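Local coordinates for protein galectin (Ovis aries, PDB 6N44) that binds galactose as a lectin of the galectin family and depends on its oligomeric assembly for its anti-parasitic activity in sheep, at residues Ser15-Val18 and Cys19-Val22; Leu29-Phe32 and Gly33-Pro36; Ala83-Pro86 and Gly87-Phe90. All coordinates share one frame; numbering follows the deposited sequence.

All three contacts are local, each in or next to a loop at the strand ends of the galectin beta sandwich, and all lie away from the galactose-binding residues. Contacts 1 and 3 are partly buried, contact 1 built on a methyl over a tyrosine face, contact 3 on an edge-to-face phenylalanine pair; contact 2 is a surface loop of proline and lysine carbons without hydrogen bonds between its halves. Contact 1 spans the start of strand 19-28 and contact 2 the loop that follows it, their centres 32 Å apart on opposite sides of the chain's centre. Contacts 2 and 3 share one side, nearest atoms about 5 Å apart. Contact 1 alone meets the second subunit, through packing and polar bonds.

Contact 1: residues Ser15-Val18 and Cys19-Val22; sequences SLTV and CYMV
Leu16 and Tyr20 make the apolar half of this contact, at the bend where the chain enters strand 19-28. One leucine methyl, CD2, lies over a face of the phenol ring in a CH-pi contact: Leu16 CD2 is 3.9 Å from the ring centroid of Tyr20, displaced toward the rim, with its closest approach to CE2 at 3.6 Å. The two side chains cross at about a right angle, and CD2 is the leucine atom that meets the ring. Tyr20 has its CG anti to the backbone N (chi1 -169°), which swings the ring back toward the loop, where Ser15 O comes within 3.4 Å of Tyr20 CE1 from an oblique direction.

The polar half belongs to Thr17. Its hydroxyl lies between its own N and carbonyl carbon (chi1 66°) and accepts the N-H of Cys19, with Thr17 OG1 and Cys19 N 3.2 Å apart and a fairly straight angle of 159°. This bond makes an ST turn, which suits a side chain with its hydroxyl one carbon from the backbone. The same OG1 also touches Tyr20 CB at 3.7 Å.

Further out, Leu16 reaches Phe42 and Val96 between the two sheets. On the second subunit, Asn107 OD1 accepts the N-H of Val18, and Gln93 NE2 donates to Cys19 O.

The chemistry is thus divided: leucine and tyrosine carbon faces the interior, while the turn's polar backbone is bonded by threonine and by the second subunit. One exception is Thr17 N, buried beside the ring without a partner.

Contact 2: residues Leu29-Phe32 and Gly33-Pro36; sequences LSPF and GKNP
Lys34 takes a chi1 of 67°, which sets its CG between backbone N and carbonyl carbon, and from there the chain runs out extended across the ring of Pro31. Lys34 CG meets Pro31 CG at 3.7 Å, and farther along Lys34 CE lies 4.0 Å from Pro31 CB, the two side chains crossing at about a right angle. A long aliphatic stem suits this exposed place, since it covers the proline while carrying its charge outward.

Pro31 also meets a second proline, Pro31 CD standing 3.9 Å from Pro36 CB. Pro36 in turn lays its CG 3.3 Å from Leu29 O. Both rigid rings point into the loop and fill the gap between its two arms.

Pro31 to Lys34 form a type II beta turn, whose third position falls to Gly33 with a positive phi of 73°, a region that favours glycine. Phe32, at the second position, starts its side chain away from the other arm, though Phe32 CD1 comes 3.4 Å from Gly33 N.

The loop joins strand 19-28 of one sheet to strand 37-43 of the other. Asp130, just before strand 131-138, touches both prolines, pairs by backbone with Leu29 and forms a long, weak ion pair with Lys34.

Contact 3: residues Ala83-Pro86 and Gly87-Phe90; sequences AFVP and GQPF
Phe84 and Phe90 meet as an edge-to-face (T-shaped) pair across the turn between them. Starting from CB, Phe84 leads its CG off anti to the carbonyl carbon (chi1 -59°), and this brings one side of its ring toward Phe90. The first ring atom on that side, Phe84 CD1, stands over the centre of the Phe90 ring, 3.8 Å above its plane. The next atom, Phe84 CE1, lies over the rim, 3.8 Å from Phe90 CD1 and 3.9 Å from Phe90 CE1. Beyond CE1, CZ leads away from Phe90, and the ring also meets Tyr58. The edge CD1-CE1 of Phe84 thus points into the pi cloud of Phe90, the planes being at 89° and the centroids 5.1 Å apart. Two phenylalanines suit this inward-facing place, since each offers a large apolar surface with no polar atom to satisfy.

The chain between them reverses in a four-residue turn, Val85 to Gln88, closed by a short hydrogen bond from Gln88 N to Val85 O (2.7 Å), bent at 139° and tilted from the carbonyl plane. The peptide between Pro86 and Gly87 is cis, which tightens the bend. On the exposed side Val85 and Gln88 run side by side, with Val85 CB 4.0 Å from Gln88 CG, so the glutamine stem covers the valine before its amide turns outward.

The turn ends the link from strand 72-80 to strand 90-97. Both rings pack on Leu28 of strand 19-28 and Leu38 of strand 37-43, between the two sheets, and Asn27 ND2 donates to Gly87 O, tying the bend to strand 19-28.

Contact 1: residues Ser15-Val18 and Cys19-Val22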
# COMPACT_ATOMS: atom_id res chain seq x y z
N SER A 15 -0.33 13.21 -3.78
CA SER A 15 1.14 13.27 -3.76
C SER A 15 1.64 11.86 -3.52
O SER A 15 1.43 11.29 -2.45
CB SER A 15 1.68 14.20 -2.67
OG SER A 15 1.05 15.45 -2.71
N LEU A 16 2.31 11.29 -4.51
CA LEU A 16 2.77 9.93 -4.38
C LEU A 16 4.01 9.87 -3.50
O LEU A 16 4.77 10.84 -3.37
CB LEU A 16 3.10 9.32 -5.75
CG LEU A 16 1.97 9.28 -6.78
CD1 LEU A 16 2.42 8.51 -8.02
CD2 LEU A 16 0.72 8.67 -6.20
N THR A 17 4.22 8.72 -2.90
CA THR A 17 5.50 8.47 -2.25
C THR A 17 6.04 7.15 -2.74
O THR A 17 5.45 6.50 -3.62
CB THR A 17 5.35 8.44 -0.73
OG1 THR A 17 4.57 7.29 -0.37
CG2 THR A 17 4.70 9.71 -0.19
N VAL A 18 7.14 6.73 -2.13
CA VAL A 18 7.83 5.48 -2.41
C VAL A 18 7.13 4.28 -1.78
O VAL A 18 7.53 3.13 -2.02
CB VAL A 18 9.26 5.82 -1.94
CG1 VAL A 18 9.72 4.96 -0.78
CG2 VAL A 18 10.20 5.89 -3.10
N CYS A 19 6.08 4.51 -0.98
CA CYS A 19 5.26 3.43 -0.43
C CYS A 19 3.84 3.97 -0.36
O CYS A 19 3.43 4.54 0.65
CB CYS A 19 5.74 2.98 0.95
SG CYS A 19 4.74 1.61 1.59
N TYR A 20 3.10 3.78 -1.45
CA TYR A 20 1.81 4.43 -1.67
C TYR A 20 0.85 3.47 -2.36
O TYR A 20 1.24 2.78 -3.31
CB TYR A 20 2.00 5.69 -2.53
CG TYR A 20 0.79 6.59 -2.62
CD1 TYR A 20 0.67 7.71 -1.79
CD2 TYR A 20 -0.21 6.34 -3.54
CE1 TYR A 20 -0.42 8.55 -1.87
CE2 TYR A 20 -1.32 7.18 -3.64
CZ TYR A 20 -1.42 8.27 -2.80
OH TYR A 20 -2.50 9.11 -2.91
N MET A 21 -0.39 3.42 -1.91
CA MET A 21 -1.37 2.49 -2.43
C MET A 21 -2.63 3.21 -2.88
O MET A 21 -3.13 4.09 -2.18
CB MET A 21 -1.76 1.43 -1.42
CG MET A 21 -2.75 0.41 -2.01
SD MET A 21 -3.25 -0.78 -0.77
CE MET A 21 -1.64 -1.36 -0.26
N VAL A 22 -3.11 2.84 -4.07
CA VAL A 22 -4.43 3.20 -4.58
C VAL A 22 -5.25 1.92 -4.66
O VAL A 22 -4.79 0.92 -5.23
CB VAL A 22 -4.34 3.85 -5.97
CG1 VAL A 22 -5.76 4.20 -6.49
CG2 VAL A 22 -3.42 5.08 -5.96

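Contact 2: residues Leu29-Phe32 and Gly33-Pro36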
# COMPACT_ATOMS: atom_id res chain seq x y z
N LEU A 29 -19.47 -2.03 -17.06
CA LEU A 29 -20.80 -1.93 -17.64
C LEU A 29 -20.88 -2.75 -18.93
O LEU A 29 -19.90 -3.33 -19.41
CB LEU A 29 -21.15 -0.47 -17.95
CG LEU A 29 -21.39 0.49 -16.77
CD1 LEU A 29 -21.49 1.94 -17.21
CD2 LEU A 29 -22.64 0.09 -16.01
N SER A 30 -22.08 -2.77 -19.52
CA SER A 30 -22.33 -3.35 -20.83
C SER A 30 -22.79 -2.23 -21.75
O SER A 30 -23.99 -2.12 -22.06
CB SER A 30 -23.38 -4.45 -20.77
OG SER A 30 -22.96 -5.50 -19.92
N PRO A 31 -21.88 -1.37 -22.21
CA PRO A 31 -22.30 -0.26 -23.06
C PRO A 31 -22.84 -0.73 -24.40
O PRO A 31 -22.44 -1.77 -24.94
CB PRO A 31 -21.02 0.57 -23.23
CG PRO A 31 -19.93 -0.40 -23.04
CD PRO A 31 -20.43 -1.38 -22.01
N PHE A 32 -23.80 0.03 -24.92
CA PHE A 32 -24.41 -0.20 -26.23
C PHE A 32 -23.34 -0.25 -27.31
O PHE A 32 -22.67 0.76 -27.56
CB PHE A 32 -25.44 0.91 -26.52
CG PHE A 32 -26.36 0.62 -27.69
CD1 PHE A 32 -26.42 -0.64 -28.27
CD2 PHE A 32 -27.18 1.63 -28.22
CE1 PHE A 32 -27.27 -0.90 -29.34
CE2 PHE A 32 -28.03 1.39 -29.30
CZ PHE A 32 -28.08 0.12 -29.86
N GLY A 33 -23.15 -1.41 -27.93
CA GLY A 33 -22.35 -1.50 -29.14
C GLY A 33 -20.85 -1.37 -28.99
O GLY A 33 -20.18 -1.03 -29.97
N LYS A 34 -20.29 -1.62 -27.81
CA LYS A 34 -18.84 -1.64 -27.68
C LYS A 34 -18.46 -2.40 -26.41
O LYS A 34 -19.28 -2.62 -25.52
CB LYS A 34 -18.24 -0.23 -27.63
CG LYS A 34 -18.62 0.56 -26.38
CD LYS A 34 -17.80 1.85 -26.25
CE LYS A 34 -18.55 2.88 -25.42
NZ LYS A 34 -17.82 4.18 -25.30
N ASN A 35 -17.20 -2.79 -26.36
CA ASN A 35 -16.68 -3.42 -25.16
C ASN A 35 -16.30 -2.35 -24.14
O ASN A 35 -15.68 -1.35 -24.51
CB ASN A 35 -15.46 -4.28 -25.49
CG ASN A 35 -15.80 -5.43 -26.43
OD1 ASN A 35 -15.08 -5.68 -27.40
ND2 ASN A 35 -16.89 -6.12 -26.14
N PRO A 36 -16.64 -2.56 -22.87
CA PRO A 36 -16.31 -1.56 -21.83
C PRO A 36 -14.81 -1.36 -21.67
O PRO A 36 -14.02 -2.30 -21.75
CB PRO A 36 -16.93 -2.16 -20.57
CG PRO A 36 -16.90 -3.68 -20.84
CD PRO A 36 -17.26 -3.77 -22.30

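Contact 3: residues Ala83-Pro86 and Gly87-Phe90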
# COMPACT_ATOMS: atom_id res chain seq x y z
N ALA A 83 -8.18 -11.09 -15.81
CA ALA A 83 -8.53 -10.67 -14.46
C ALA A 83 -9.87 -9.94 -14.38
O ALA A 83 -10.56 -10.04 -13.35
CB ALA A 83 -7.42 -9.78 -13.89
N PHE A 84 -10.25 -9.19 -15.40
CA PHE A 84 -11.46 -8.36 -15.36
C PHE A 84 -12.61 -9.12 -16.00
O PHE A 84 -12.74 -9.13 -17.22
CB PHE A 84 -11.25 -7.04 -16.08
CG PHE A 84 -10.14 -6.22 -15.54
CD1 PHE A 84 -10.35 -5.40 -14.44
CD2 PHE A 84 -8.89 -6.23 -16.15
CE1 PHE A 84 -9.33 -4.62 -13.95
CE2 PHE A 84 -7.87 -5.45 -15.67
CZ PHE A 84 -8.08 -4.64 -14.56
N VAL A 85 -13.47 -9.72 -15.18
CA VAL A 85 -14.63 -10.45 -15.67
C VAL A 85 -15.83 -9.50 -15.63
O VAL A 85 -16.25 -9.10 -14.53
CB VAL A 85 -14.91 -11.70 -14.83
CG1 VAL A 85 -15.89 -12.60 -15.54
CG2 VAL A 85 -13.61 -12.43 -14.50
N PRO A 86 -16.41 -9.11 -16.78
CA PRO A 86 -17.66 -8.36 -16.66
C PRO A 86 -18.81 -9.34 -16.39
O PRO A 86 -18.71 -10.49 -16.82
CB PRO A 86 -17.81 -7.66 -18.02
CG PRO A 86 -16.68 -8.24 -18.92
CD PRO A 86 -16.09 -9.42 -18.19
N GLY A 87 -19.83 -8.96 -15.63
CA GLY A 87 -19.81 -7.74 -14.84
C GLY A 87 -19.64 -8.13 -13.37
O GLY A 87 -20.48 -7.81 -12.54
N GLN A 88 -18.56 -8.87 -13.08
CA GLN A 88 -18.18 -9.14 -11.71
C GLN A 88 -17.48 -7.92 -11.14
O GLN A 88 -16.62 -7.34 -11.81
CB GLN A 88 -17.23 -10.34 -11.62
CG GLN A 88 -17.84 -11.66 -12.04
CD GLN A 88 -18.92 -12.12 -11.08
OE1 GLN A 88 -18.66 -12.36 -9.90
NE2 GLN A 88 -20.15 -12.24 -11.59
N PRO A 89 -17.82 -7.49 -9.93
CA PRO A 89 -17.05 -6.40 -9.31
C PRO A 89 -15.62 -6.84 -9.07
O PRO A 89 -15.35 -8.00 -8.76
CB PRO A 89 -17.80 -6.14 -7.99
CG PRO A 89 -19.20 -6.65 -8.26
CD PRO A 89 -18.99 -7.87 -9.12
N PHE A 90 -14.69 -5.91 -9.27
CA PHE A 90 -13.27 -6.19 -9.12
C PHE A 90 -12.65 -5.16 -8.19
O PHE A 90 -13.17 -4.06 -7.97
CB PHE A 90 -12.54 -6.20 -10.48
CG PHE A 90 -12.67 -4.91 -11.27
CD1 PHE A 90 -11.77 -3.86 -11.09
CD2 PHE A 90 -13.68 -4.74 -12.21
CE1 PHE A 90 -11.88 -2.66 -11.82
CE2 PHE A 90 -13.80 -3.54 -12.95
CZ PHE A 90 -12.90 -2.50 -12.75